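Local coordinates for protein arabinosyltransferase C (Mycobacterium tuberculosis, PDB 3PTY) that probably polymerises arabinose into the arabinan of cell-wall arabinogalactan, and is represented here by its C-terminal, lectin-like carbohydrate-binding domain, at residues Gln141-Leu146 with Gln232-Gln237; Gly171-Arg176 with His238-Thr243; Arg176-Gln181 with Leu227-Gln232; Thr68-Pro73 with Asn115-Arg120. All coordinates share one frame; numbering follows the deposited sequence.

Contact 1. Residues Gln141-Leu146 with Gln232-Gln237. With CA (calcium ion), chain C.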
loop_
_atom_site.group_PDB
_atom_site.type_symbol
_atom_site.label_atom_id
_atom_site.label_comp_id
_atom_site.label_asym_id
_atom_site.label_seq_id
_atom_site.Cartn_x
_atom_site.Cartn_y
_atom_site.Cartn_z
ATOM N N GLN A 141 3.704 -30.298 20.211
ATOM C CA GLN A 141 3.329 -29.072 20.901
ATOM C C GLN A 141 3.081 -29.341 22.378
ATOM O O GLN A 141 2.475 -30.347 22.735
ATOM C CB GLN A 141 2.084 -28.476 20.248
ATOM C CG GLN A 141 2.268 -28.190 18.770
ATOM C CD GLN A 141 3.382 -27.191 18.516
ATOM O OE1 GLN A 141 3.321 -26.049 18.973
ATOM N NE2 GLN A 141 4.407 -27.616 17.787
ATOM N N VAL A 142 3.551 -28.440 23.237
ATOM C CA VAL A 142 3.373 -28.592 24.678
ATOM C C VAL A 142 2.832 -27.304 25.304
ATOM O O VAL A 142 2.959 -26.230 24.719
ATOM C CB VAL A 142 4.699 -28.968 25.364
ATOM C CG1 VAL A 142 5.264 -30.254 24.753
ATOM C CG2 VAL A 142 5.705 -27.833 25.230
ATOM N N PRO A 143 2.219 -27.410 26.493
ATOM C CA PRO A 143 1.752 -26.209 27.198
ATOM C C PRO A 143 2.937 -25.320 27.566
ATOM O O PRO A 143 4.020 -25.833 27.845
ATOM C CB PRO A 143 1.109 -26.773 28.472
ATOM C CG PRO A 143 0.819 -28.205 28.170
ATOM C CD PRO A 143 1.882 -28.651 27.215
ATOM N N ALA A 144 2.741 -24.007 27.574
ATOM C CA ALA A 144 3.846 -23.095 27.850
ATOM C C ALA A 144 3.369 -21.923 28.685
ATOM O O ALA A 144 2.227 -21.477 28.553
ATOM C CB ALA A 144 4.473 -22.613 26.548
ATOM N N MET A 145 4.238 -21.439 29.563
ATOM C CA MET A 145 3.880 -20.332 30.442
ATOM C C MET A 145 5.103 -19.499 30.720
ATOM O O MET A 145 6.212 -20.020 30.754
ATOM C CB MET A 145 3.365 -20.843 31.785
ATOM C CG MET A 145 2.206 -21.806 31.710
ATOM S SD MET A 145 1.656 -22.183 33.386
ATOM C CE MET A 145 1.252 -20.535 33.967
ATOM N N LEU A 146 4.897 -18.210 30.963
ATOM C CA LEU A 146 6.006 -17.332 31.300
ATOM C C LEU A 146 5.603 -16.358 32.390
ATOM O O LEU A 146 4.501 -15.813 32.374
ATOM C CB LEU A 146 6.468 -16.555 30.068
ATOM C CG LEU A 146 7.640 -15.584 30.264
ATOM C CD1 LEU A 146 8.933 -16.349 30.567
ATOM C CD2 LEU A 146 7.832 -14.734 29.029
ATOM N N GLN A 232 -1.569 -22.216 26.335
ATOM C CA GLN A 232 -2.079 -23.570 26.532
ATOM C C GLN A 232 -2.645 -24.159 25.245
ATOM O O GLN A 232 -3.046 -25.318 25.209
ATOM C CB GLN A 232 -3.181 -23.562 27.591
ATOM C CG GLN A 232 -2.727 -23.085 28.956
ATOM C CD GLN A 232 -1.764 -24.052 29.612
ATOM O OE1 GLN A 232 -1.967 -25.265 29.579
ATOM N NE2 GLN A 232 -0.707 -23.519 30.216
ATOM N N ASP A 233 -2.690 -23.353 24.192
ATOM C CA ASP A 233 -3.273 -23.782 22.928
ATOM C C ASP A 233 -2.230 -24.539 22.124
ATOM O O ASP A 233 -1.234 -23.965 21.712
ATOM C CB ASP A 233 -3.773 -22.562 22.151
ATOM C CG ASP A 233 -4.450 -22.928 20.838
ATOM O OD1 ASP A 233 -4.243 -24.053 20.336
ATOM O OD2 ASP A 233 -5.182 -22.071 20.299
ATOM N N LEU A 234 -2.465 -25.823 21.887
ATOM C CA LEU A 234 -1.451 -26.683 21.286
ATOM C C LEU A 234 -1.453 -26.689 19.762
ATOM O O LEU A 234 -0.651 -27.388 19.147
ATOM C CB LEU A 234 -1.578 -28.109 21.825
ATOM C CG LEU A 234 -1.525 -28.212 23.349
ATOM C CD1 LEU A 234 -1.687 -29.661 23.791
ATOM C CD2 LEU A 234 -0.224 -27.625 23.886
ATOM N N ALA A 235 -2.343 -25.918 19.143
ATOM C CA ALA A 235 -2.243 -25.705 17.707
ATOM C C ALA A 235 -0.893 -25.054 17.413
ATOM O O ALA A 235 -0.516 -24.087 18.072
ATOM C CB ALA A 235 -3.381 -24.829 17.207
ATOM N N PRO A 236 -0.158 -25.587 16.426
ATOM C CA PRO A 236 1.210 -25.152 16.127
ATOM C C PRO A 236 1.297 -23.663 15.819
ATOM O O PRO A 236 2.305 -23.029 16.134
ATOM C CB PRO A 236 1.573 -25.967 14.880
ATOM C CG PRO A 236 0.698 -27.175 14.954
ATOM C CD PRO A 236 -0.592 -26.686 15.545
ATOM N N GLN A 237 0.245 -23.119 15.216
ATOM C CA GLN A 237 0.230 -21.723 14.794
ATOM C C GLN A 237 -0.007 -20.777 15.967
ATOM O O GLN A 237 0.159 -19.567 15.840
ATOM C CB GLN A 237 -0.843 -21.503 13.721
HETATM CA CA CA C . 1.076 -23.036 21.684
HETATM O O HOH W 1 1.172 -24.913 19.944
HETATM O O HOH W 2 4.199 -23.580 18.330
HETATM O O HOH W 3 3.613 -23.210 20.995
HETATM O O HOH W 4 1.499 -24.267 23.823
#
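Gln141 lies against the backbone of Leu234, its CG 3.1 Å from Leu234 O, and van der Waals contact carries the direct part of this meeting. The Gln141 chain folds back at its second torsion (chi2 -61°), which brings the amide alongside Pro236, OE1 being 3.7 Å from Pro236 CA. Further along, one methyl of Leu234, CD2, rests on the peptide after Val142, 3.4 Å from Val142 C, and reaches the Pro143 ring. The amide of Gln232 lies across the next residues, OE1 near Pro143 CB and NE2 near Met145 CG; that NE2 is spoken for by Asp230.

Water supplies the polar link. Water 1 donates to Gln141 OE1 at 2.6 Å and to Ala235 O, while water 4 donates to Val142 O. The Gln141 NE2 is turned the other way, to the carbonyls of Arg137 and Gly139, so the amide is fixed at both ends.

The calcium takes Asp233 O directly at 2.5 Å, with waters 1, 3 and 4; the Asp231 carboxylate and the backbone O of His238 complete its shell. Asp233 OD1 accepts from Ala235 N in an Asx turn beside the metal: a calcium site in the loop between strands 224-231 and 240-242 of a lectin-like beta-sandwich domain.

Contact 2. Residues Gly171-Arg176 with His238-Thr243. With CA (calcium ion), chain C; PO4 (phosphate ion), chain D.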
loop_
_atom_site.group_PDB
_atom_site.type_symbol
_atom_site.label_atom_id
_atom_site.label_comp_id
_atom_site.label_asym_id
_atom_site.label_seq_id
_atom_site.Cartn_x
_atom_site.Cartn_y
_atom_site.Cartn_z
ATOM N N GLY A 171 3.707 -13.632 17.273
ATOM C CA GLY A 171 2.890 -14.818 17.450
ATOM C C GLY A 171 1.404 -14.582 17.280
ATOM O O GLY A 171 0.976 -13.509 16.856
ATOM N N ARG A 172 0.611 -15.599 17.599
ATOM C CA ARG A 172 -0.842 -15.472 17.560
ATOM C C ARG A 172 -1.388 -15.832 18.918
ATOM O O ARG A 172 -1.180 -16.944 19.404
ATOM C CB ARG A 172 -1.455 -16.398 16.507
ATOM C CG ARG A 172 -0.958 -16.172 15.095
ATOM C CD ARG A 172 -1.702 -17.097 14.132
ATOM N NE ARG A 172 -1.103 -17.108 12.802
ATOM C CZ ARG A 172 0.038 -17.720 12.509
ATOM N NH1 ARG A 172 0.710 -18.362 13.459
ATOM N NH2 ARG A 172 0.514 -17.685 11.270
ATOM N N PHE A 173 -2.089 -14.897 19.540
ATOM C CA PHE A 173 -2.601 -15.134 20.878
ATOM C C PHE A 173 -3.759 -14.200 21.167
ATOM O O PHE A 173 -3.889 -13.158 20.533
ATOM C CB PHE A 173 -1.484 -14.948 21.916
ATOM C CG PHE A 173 -0.697 -13.672 21.744
ATOM C CD1 PHE A 173 -1.119 -12.492 22.345
ATOM C CD2 PHE A 173 0.454 -13.652 20.974
ATOM C CE1 PHE A 173 -0.404 -11.323 22.183
ATOM C CE2 PHE A 173 1.181 -12.483 20.813
ATOM C CZ PHE A 173 0.755 -11.318 21.416
ATOM N N ASP A 174 -4.603 -14.587 22.119
ATOM C CA ASP A 174 -5.718 -13.752 22.548
ATOM C C ASP A 174 -5.228 -12.749 23.580
ATOM O O ASP A 174 -4.199 -12.964 24.222
ATOM C CB ASP A 174 -6.838 -14.615 23.133
ATOM C CG ASP A 174 -7.496 -15.500 22.086
ATOM O OD1 ASP A 174 -7.584 -15.074 20.912
ATOM O OD2 ASP A 174 -7.925 -16.621 22.435
ATOM N N SER A 175 -5.962 -11.655 23.745
ATOM C CA SER A 175 -5.512 -10.575 24.613
ATOM C C SER A 175 -5.427 -11.015 26.069
ATOM O O SER A 175 -4.669 -10.447 26.856
ATOM C CB SER A 175 -6.406 -9.336 24.464
ATOM O OG SER A 175 -7.663 -9.533 25.084
ATOM N N ARG A 176 -6.196 -12.033 26.430
ATOM C CA ARG A 176 -6.155 -12.544 27.799
ATOM C C ARG A 176 -4.880 -13.355 28.085
ATOM O O ARG A 176 -4.550 -13.615 29.241
ATOM C CB ARG A 176 -7.389 -13.405 28.073
ATOM C CG ARG A 176 -7.591 -14.492 27.032
ATOM C CD ARG A 176 -8.617 -15.527 27.466
ATOM N NE ARG A 176 -8.478 -16.751 26.683
ATOM C CZ ARG A 176 -7.665 -17.754 27.004
ATOM N NH1 ARG A 176 -6.922 -17.684 28.102
ATOM N NH2 ARG A 176 -7.598 -18.828 26.230
ATOM N N HIS A 238 -0.394 -21.330 17.109
ATOM C CA HIS A 238 -0.705 -20.512 18.270
ATOM C C HIS A 238 0.489 -20.494 19.206
ATOM O O HIS A 238 0.736 -21.462 19.909
ATOM C CB HIS A 238 -1.939 -21.051 18.991
ATOM C CG HIS A 238 -2.518 -20.100 19.991
ATOM N ND1 HIS A 238 -3.633 -19.333 19.730
ATOM C CD2 HIS A 238 -2.136 -19.789 21.254
ATOM C CE1 HIS A 238 -3.920 -18.598 20.789
ATOM N NE2 HIS A 238 -3.027 -18.855 21.728
ATOM N N TRP A 239 1.247 -19.405 19.187
ATOM C CA TRP A 239 2.442 -19.295 20.015
ATOM C C TRP A 239 2.688 -17.831 20.360
ATOM O O TRP A 239 2.086 -16.936 19.765
ATOM C CB TRP A 239 3.658 -19.893 19.294
ATOM C CG TRP A 239 3.867 -19.327 17.924
ATOM C CD1 TRP A 239 3.351 -19.805 16.752
ATOM C CD2 TRP A 239 4.635 -18.167 17.581
ATOM N NE1 TRP A 239 3.752 -19.017 15.704
ATOM C CE2 TRP A 239 4.539 -18.004 16.185
ATOM C CE3 TRP A 239 5.393 -17.252 18.318
ATOM C CZ2 TRP A 239 5.179 -16.964 15.509
ATOM C CZ3 TRP A 239 6.024 -16.219 17.646
ATOM C CH2 TRP A 239 5.914 -16.085 16.254
ATOM N N ILE A 240 3.574 -17.591 21.318
ATOM C CA ILE A 240 3.831 -16.240 21.815
ATOM C C ILE A 240 5.329 -16.003 21.959
ATOM O O ILE A 240 6.041 -16.862 22.468
ATOM C CB ILE A 240 3.199 -16.039 23.213
ATOM C CG1 ILE A 240 1.703 -16.365 23.182
ATOM C CG2 ILE A 240 3.412 -14.600 23.696
ATOM C CD1 ILE A 240 1.046 -16.378 24.563
ATOM N N ALA A 241 5.806 -14.845 21.513
ATOM C CA ALA A 241 7.185 -14.438 21.782
ATOM C C ALA A 241 7.183 -13.029 22.362
ATOM O O ALA A 241 6.465 -12.156 21.871
ATOM C CB ALA A 241 8.030 -14.491 20.511
ATOM N N LEU A 242 7.984 -12.809 23.401
ATOM C CA LEU A 242 7.991 -11.529 24.108
ATOM C C LEU A 242 9.397 -10.988 24.297
ATOM O O LEU A 242 10.371 -11.734 24.264
ATOM C CB LEU A 242 7.341 -11.666 25.492
ATOM C CG LEU A 242 5.887 -12.152 25.575
ATOM C CD1 LEU A 242 5.487 -12.324 27.028
ATOM C CD2 LEU A 242 4.950 -11.187 24.873
ATOM N N THR A 243 9.481 -9.680 24.507
ATOM C CA THR A 243 10.721 -9.021 24.896
ATOM C C THR A 243 10.353 -8.177 26.113
ATOM O O THR A 243 9.171 -8.081 26.449
ATOM C CB THR A 243 11.259 -8.127 23.766
ATOM O OG1 THR A 243 10.218 -7.244 23.333
ATOM C CG2 THR A 243 11.727 -8.977 22.579
HETATM CA CA CA C . 1.076 -23.036 21.684
HETATM P P PO4 D . 3.891 -19.117 11.787
HETATM O O1 PO4 D . 2.954 -18.852 10.629
HETATM O O2 PO4 D . 4.659 -17.853 12.113
HETATM O O3 PO4 D . 4.869 -20.206 11.403
HETATM O O4 PO4 D . 3.091 -19.563 12.991
HETATM O O HOH W 4 1.499 -24.267 23.823
HETATM O O HOH W 1 1.172 -24.913 19.944
HETATM O O HOH W 3 3.613 -23.210 20.995
#
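Gly171 CA sits over the face of the Trp239 indole, 3.4 Å from the centroid of the six-membered ring and almost on its normal, a CH-pi contact. Positive phi and the closeness of Trp239 O both call for glycine here. Gly171 and Ile240 form an antiparallel non-hydrogen-bonded pair, and beside it Arg172 N gives a weak hydrogen bond to Trp239 O.

A second flat group is met by a carbonyl: Arg172 O stands over the centre of the His238 ring, 3.3 Å above its plane. The ring is also held by Glu177, and His238 O binds the calcium at 2.4 Å.

Apolar contact is made by Phe173, whose CB is 3.7 Å from Ile240 CG1; the two side chains cross at about a right angle.

The charged end belongs to Arg172 and a phosphate, probably from the crystallisation liquor. The guanidinium meets it edge-on through two nearly straight bonds, NH1 to O4 at 2.7 Å and NH2 to O1 at 2.8 Å. Trp239 NE1 also donates to O4, at 2.8 Å, and Arg172 NH1 reaches Gln237 O as well. Three N-H groups from both segments thus converge on two phosphate oxygens, implying a spot suited to a small anion.

Contact 3. Residues Arg176-Gln181 with Leu227-Gln232. With CA (calcium ion), chain C.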
loop_
_atom_site.group_PDB
_atom_site.type_symbol
_atom_site.label_atom_id
_atom_site.label_comp_id
_atom_site.label_asym_id
_atom_site.label_seq_id
_atom_site.Cartn_x
_atom_site.Cartn_y
_atom_site.Cartn_z
ATOM N N ARG A 176 -6.196 -12.033 26.430
ATOM C CA ARG A 176 -6.155 -12.544 27.799
ATOM C C ARG A 176 -4.880 -13.355 28.085
ATOM O O ARG A 176 -4.550 -13.615 29.241
ATOM C CB ARG A 176 -7.389 -13.405 28.073
ATOM C CG ARG A 176 -7.591 -14.492 27.032
ATOM C CD ARG A 176 -8.617 -15.527 27.466
ATOM N NE ARG A 176 -8.478 -16.751 26.683
ATOM C CZ ARG A 176 -7.665 -17.754 27.004
ATOM N NH1 ARG A 176 -6.922 -17.684 28.102
ATOM N NH2 ARG A 176 -7.598 -18.828 26.230
ATOM N N GLU A 177 -4.159 -13.749 27.039
ATOM C CA GLU A 177 -3.012 -14.644 27.216
ATOM C C GLU A 177 -1.721 -13.929 27.608
ATOM O O GLU A 177 -0.754 -14.575 28.007
ATOM C CB GLU A 177 -2.767 -15.477 25.958
ATOM C CG GLU A 177 -3.826 -16.537 25.696
ATOM C CD GLU A 177 -3.592 -17.256 24.381
ATOM O OE1 GLU A 177 -2.795 -18.214 24.358
ATOM O OE2 GLU A 177 -4.204 -16.864 23.369
ATOM N N VAL A 178 -1.696 -12.605 27.474
ATOM C CA VAL A 178 -0.523 -11.825 27.861
ATOM C C VAL A 178 -0.962 -10.658 28.731
ATOM O O VAL A 178 -1.769 -9.826 28.316
ATOM C CB VAL A 178 0.256 -11.293 26.634
ATOM C CG1 VAL A 178 1.454 -10.451 27.085
ATOM C CG2 VAL A 178 0.723 -12.443 25.751
ATOM N N ARG A 179 -0.449 -10.609 29.951
ATOM C CA ARG A 179 -0.876 -9.576 30.879
ATOM C C ARG A 179 0.308 -8.908 31.537
ATOM O O ARG A 179 1.390 -9.484 31.630
ATOM C CB ARG A 179 -1.814 -10.165 31.945
ATOM C CG ARG A 179 -3.072 -10.805 31.354
ATOM C CD ARG A 179 -4.058 -11.238 32.436
ATOM N NE ARG A 179 -4.517 -10.085 33.192
ATOM C CZ ARG A 179 -5.684 -9.472 33.012
ATOM N NH1 ARG A 179 -6.553 -9.912 32.111
ATOM N NH2 ARG A 179 -5.982 -8.417 33.751
ATOM N N LEU A 180 0.086 -7.679 31.978
ATOM C CA LEU A 180 1.059 -6.943 32.756
ATOM C C LEU A 180 0.540 -6.889 34.183
ATOM O O LEU A 180 -0.563 -6.399 34.423
ATOM C CB LEU A 180 1.172 -5.515 32.214
ATOM C CG LEU A 180 2.110 -4.553 32.948
ATOM C CD1 LEU A 180 3.550 -4.762 32.513
ATOM C CD2 LEU A 180 1.680 -3.118 32.693
ATOM N N GLN A 181 1.321 -7.397 35.129
ATOM C CA GLN A 181 0.961 -7.299 36.538
ATOM C C GLN A 181 1.768 -6.181 37.184
ATOM O O GLN A 181 2.907 -5.934 36.797
ATOM C CB GLN A 181 1.237 -8.622 37.255
ATOM C CG GLN A 181 0.439 -9.801 36.722
ATOM C CD GLN A 181 0.646 -11.061 37.542
ATOM O OE1 GLN A 181 1.598 -11.159 38.311
ATOM N NE2 GLN A 181 -0.247 -12.034 37.380
ATOM N N LEU A 227 5.709 -9.288 33.390
ATOM C CA LEU A 227 4.911 -9.870 32.321
ATOM C C LEU A 227 4.533 -11.299 32.660
ATOM O O LEU A 227 5.340 -12.051 33.211
ATOM C CB LEU A 227 5.710 -9.886 31.009
ATOM C CG LEU A 227 6.236 -8.547 30.505
ATOM C CD1 LEU A 227 7.005 -8.743 29.192
ATOM C CD2 LEU A 227 5.077 -7.564 30.329
ATOM N N VAL A 228 3.309 -11.680 32.318
ATOM C CA VAL A 228 2.901 -13.070 32.449
ATOM C C VAL A 228 2.216 -13.482 31.160
ATOM O O VAL A 228 1.451 -12.713 30.576
ATOM C CB VAL A 228 1.970 -13.296 33.656
ATOM C CG1 VAL A 228 2.683 -12.907 34.958
ATOM C CG2 VAL A 228 0.679 -12.513 33.493
ATOM N N ALA A 229 2.517 -14.688 30.702
ATOM C CA ALA A 229 1.954 -15.174 29.459
ATOM C C ALA A 229 1.570 -16.631 29.628
ATOM O O ALA A 229 2.250 -17.389 30.320
ATOM C CB ALA A 229 2.955 -15.008 28.304
ATOM N N ASP A 230 0.478 -17.016 28.984
ATOM C CA ASP A 230 -0.042 -18.365 29.110
ATOM C C ASP A 230 -0.417 -18.862 27.725
ATOM O O ASP A 230 -1.307 -18.311 27.073
ATOM C CB ASP A 230 -1.255 -18.377 30.042
ATOM C CG ASP A 230 -1.693 -19.780 30.412
ATOM O OD1 ASP A 230 -0.879 -20.718 30.266
ATOM O OD2 ASP A 230 -2.852 -19.945 30.848
ATOM N N ASP A 231 0.291 -19.886 27.267
ATOM C CA ASP A 231 0.045 -20.464 25.958
ATOM C C ASP A 231 -0.293 -21.947 26.086
ATOM O O ASP A 231 0.581 -22.818 25.954
ATOM C CB ASP A 231 1.268 -20.269 25.069
ATOM C CG ASP A 231 1.130 -20.956 23.743
ATOM O OD1 ASP A 231 0.001 -21.371 23.410
ATOM O OD2 ASP A 231 2.151 -21.081 23.034
ATOM N N GLN A 232 -1.569 -22.216 26.335
ATOM C CA GLN A 232 -2.079 -23.570 26.532
ATOM C C GLN A 232 -2.645 -24.159 25.245
ATOM O O GLN A 232 -3.046 -25.318 25.209
ATOM C CB GLN A 232 -3.181 -23.562 27.591
ATOM C CG GLN A 232 -2.727 -23.085 28.956
ATOM C CD GLN A 232 -1.764 -24.052 29.612
ATOM O OE1 GLN A 232 -1.967 -25.265 29.579
ATOM N NE2 GLN A 232 -0.707 -23.519 30.216
HETATM CA CA CA C . 1.076 -23.036 21.684
HETATM O O HOH W 4 1.499 -24.267 23.823
HETATM O O HOH W 1 1.172 -24.913 19.944
HETATM O O HOH W 3 3.613 -23.210 20.995
#
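Val228 and Arg179 face each other as the hydrogen-bonded pair of two antiparallel strands, 178-183 and 224-231, neighbours in the large antiparallel sheet of this lectin-like domain. Arg179 N gives a nearly straight bond to Val228 O at 2.9 Å, and Val228 N returns one to Arg179 O. A third bond, Asp230 N to Glu177 O, extends the pairing one step beyond the bridge of Val178 with Ala229.

Side chains divide between the two faces. On one, Leu180 CD1 meets Leu227 CD2 at 3.9 Å and Val178 lies beside Ala229. On the other, Val228 is wedged between neighbours: its CG1 touches the Gln181 amide carbon CD at 3.8 Å, and its CG2 packs on Arg179 CB. The amide of Gln181 is held by Arg226 through OE1, while the Arg179 guanidinium turns off to Ser196.

Glu177 lies along the backbone at Asp230. Its carboxylate stays in place through OE2 to Asp174 N and OE1 to His238 NE2, bonds that would offset the closeness of OE1 to Asp230 O.

Farther out, strand 144-152 pairs with the other edge of 224-231, and Ile240 and Leu242 cover Val178 and Ala229. The strand ends at the metal: with chi1 at 175° the Asp231 carboxylate is directed to the calcium, and Ser135 OG bonds to its OD2. Both carboxylate oxygens grip the calcium, Asp231 OD1 and OD2 each at 2.6 Å.

Contact 4. Residues Thr68-Pro73 with Asn115-Arg120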
loop_
_atom_site.group_PDB
_atom_site.type_symbol
_atom_site.label_atom_id
_atom_site.label_comp_id
_atom_site.label_asym_id
_atom_site.label_seq_id
_atom_site.Cartn_x
_atom_site.Cartn_y
_atom_site.Cartn_z
ATOM N N THR A 68 11.518 -20.342 25.309
ATOM C CA THR A 68 12.965 -20.392 25.107
ATOM C C THR A 68 13.429 -19.270 24.178
ATOM O O THR A 68 12.636 -18.740 23.406
ATOM C CB THR A 68 13.379 -21.739 24.479
ATOM O OG1 THR A 68 12.738 -21.878 23.206
ATOM C CG2 THR A 68 12.978 -22.902 25.382
ATOM N N PRO A 69 14.727 -18.918 24.238
ATOM C CA PRO A 69 15.231 -17.779 23.461
ATOM C C PRO A 69 15.038 -17.960 21.958
ATOM O O PRO A 69 14.908 -16.967 21.239
ATOM C CB PRO A 69 16.724 -17.740 23.814
ATOM C CG PRO A 69 16.805 -18.371 25.164
ATOM C CD PRO A 69 15.744 -19.456 25.162
ATOM N N ASN A 70 15.021 -19.205 21.489
ATOM C CA ASN A 70 14.812 -19.466 20.069
ATOM C C ASN A 70 13.456 -20.093 19.743
ATOM O O ASN A 70 13.274 -20.672 18.673
ATOM C CB ASN A 70 15.964 -20.301 19.503
ATOM C CG ASN A 70 17.263 -19.522 19.457
ATOM O OD1 ASN A 70 17.449 -18.656 18.602
ATOM N ND2 ASN A 70 18.160 -19.808 20.393
ATOM N N GLY A 71 12.500 -19.949 20.657
ATOM C CA GLY A 71 11.150 -20.446 20.437
ATOM C C GLY A 71 10.334 -19.496 19.571
ATOM O O GLY A 71 9.298 -18.978 19.994
ATOM N N ILE A 72 10.818 -19.279 18.352
ATOM C CA ILE A 72 10.214 -18.367 17.382
ATOM C C ILE A 72 10.568 -18.886 15.995
ATOM O O ILE A 72 11.724 -19.207 15.741
ATOM C CB ILE A 72 10.836 -16.965 17.487
ATOM C CG1 ILE A 72 10.730 -16.432 18.913
ATOM C CG2 ILE A 72 10.184 -15.998 16.490
ATOM C CD1 ILE A 72 11.492 -15.148 19.126
ATOM N N PRO A 73 9.584 -18.964 15.087
ATOM C CA PRO A 73 9.868 -19.453 13.731
ATOM C C PRO A 73 10.883 -18.558 13.032
ATOM O O PRO A 73 10.950 -17.370 13.335
ATOM C CB PRO A 73 8.517 -19.329 13.018
ATOM C CG PRO A 73 7.501 -19.209 14.094
ATOM C CD PRO A 73 8.178 -18.572 15.264
ATOM N N ASN A 115 20.513 -13.288 25.547
ATOM C CA ASN A 115 20.124 -14.552 26.172
ATOM C C ASN A 115 20.118 -15.749 25.221
ATOM O O ASN A 115 19.507 -16.767 25.513
ATOM C CB ASN A 115 18.817 -14.438 27.002
ATOM C CG ASN A 115 17.557 -14.492 26.151
ATOM O OD1 ASN A 115 17.519 -14.009 25.016
ATOM N ND2 ASN A 115 16.502 -15.073 26.713
ATOM N N GLY A 116 20.817 -15.617 24.094
ATOM C CA GLY A 116 21.080 -16.741 23.209
ATOM C C GLY A 116 20.193 -16.846 21.980
ATOM O O GLY A 116 20.271 -17.821 21.234
ATOM N N SER A 117 19.338 -15.850 21.770
ATOM C CA SER A 117 18.407 -15.885 20.647
ATOM C C SER A 117 19.084 -15.454 19.357
ATOM O O SER A 117 19.813 -14.466 19.334
ATOM C CB SER A 117 17.209 -14.965 20.908
ATOM O OG SER A 117 16.269 -15.089 19.853
ATOM N N ARG A 118 18.845 -16.196 18.281
ATOM C CA ARG A 118 19.282 -15.754 16.968
ATOM C C ARG A 118 18.118 -15.157 16.158
ATOM O O ARG A 118 18.249 -14.903 14.965
ATOM C CB ARG A 118 19.976 -16.890 16.205
ATOM C CG ARG A 118 21.316 -17.291 16.827
ATOM C CD ARG A 118 21.867 -18.593 16.258
ATOM N NE ARG A 118 22.484 -18.412 14.946
ATOM C CZ ARG A 118 21.945 -18.828 13.802
ATOM N NH1 ARG A 118 20.776 -19.456 13.806
ATOM N NH2 ARG A 118 22.578 -18.622 12.653
ATOM N N ALA A 119 16.979 -14.936 16.809
ATOM C CA ALA A 119 15.851 -14.288 16.142
ATOM C C ALA A 119 16.239 -12.861 15.759
ATOM O O ALA A 119 16.772 -12.122 16.579
ATOM C CB ALA A 119 14.632 -14.277 17.053
ATOM N N ARG A 120 15.996 -12.471 14.513
ATOM C CA ARG A 120 16.276 -11.098 14.113
ATOM C C ARG A 120 15.204 -10.197 14.721
ATOM O O ARG A 120 14.010 -10.450 14.554
ATOM C CB ARG A 120 16.300 -10.961 12.588
ATOM C CG ARG A 120 16.834 -9.623 12.096
ATOM C CD ARG A 120 17.004 -9.608 10.574
ATOM N NE ARG A 120 17.976 -10.601 10.122
ATOM C CZ ARG A 120 19.278 -10.365 9.985
ATOM N NH1 ARG A 120 19.769 -9.164 10.264
ATOM N NH2 ARG A 120 20.090 -11.329 9.571
#
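Asn115 meets the ring of Pro69 first: its carbonyl oxygen is 3.2 Å from Pro69 CG, and its side-chain amide crosses the same ring, with Asn115 ND2 3.7 Å from Pro69 CG. The amide oxygen OD1 is bonded to Val132 N, which ties this end to the approach to strand 133-134.

Gly116 follows with positive phi, a conformation suited to glycine, and its O receives Asn70 ND2 at 3.0 Å. That donor comes from well above the carbonyl plane.

Ser117 is the junction. With OG anti to the backbone N (chi1 -176°), the hydroxyl donates to Pro69 O at 2.7 Å and accepts from Ala119 N, so one oxygen both bridges to the other segment and closes an ST turn.

Arg118 offers its backbone N to Asn70 OD1 at 2.8 Å in an almost straight bond (178° at the hydrogen). Asn70 therefore uses both ends of its amide on backbone atoms two residues apart, one accepting and one donating, which fixes its rotation. The Arg118 guanidinium leads away, with NE bonded to Ala110 O.

Ala119 closes the contact with its methyl group on Ile72 CD1, 3.9 Å away, where Ile72 also rests on Val132.

Two loop segments between strands 63-65 and 133-134 are joined here: a type I beta turn, Thr68 to Gly71, docked against an ST turn through the amide of Asn70 and the hydroxyl of Ser117.

How the contacts relate
From the N terminus, contact 4 comes first and closes on its own, joining two parts of the excursion between strands 63-65 and 133-134. Contact 1 opens next at 141-146. Contacts 2 and 3 then start at 171-176 and 176-181, sharing Arg176. Contact 3 closes first at 227-232, nested within both others; contact 1 closes at 232-237, sharing Gln232, and contact 2 closes last at 238-243, so it crosses contact 1. These three gather around one calcium the end of strand 224-231 and the loop to 240-242, with the start of 144-152 joined through water and 178-183 alongside 224-231. Contact 4 reaches contact 2 through Pro73 and Ile72, against Trp239 and Ala241.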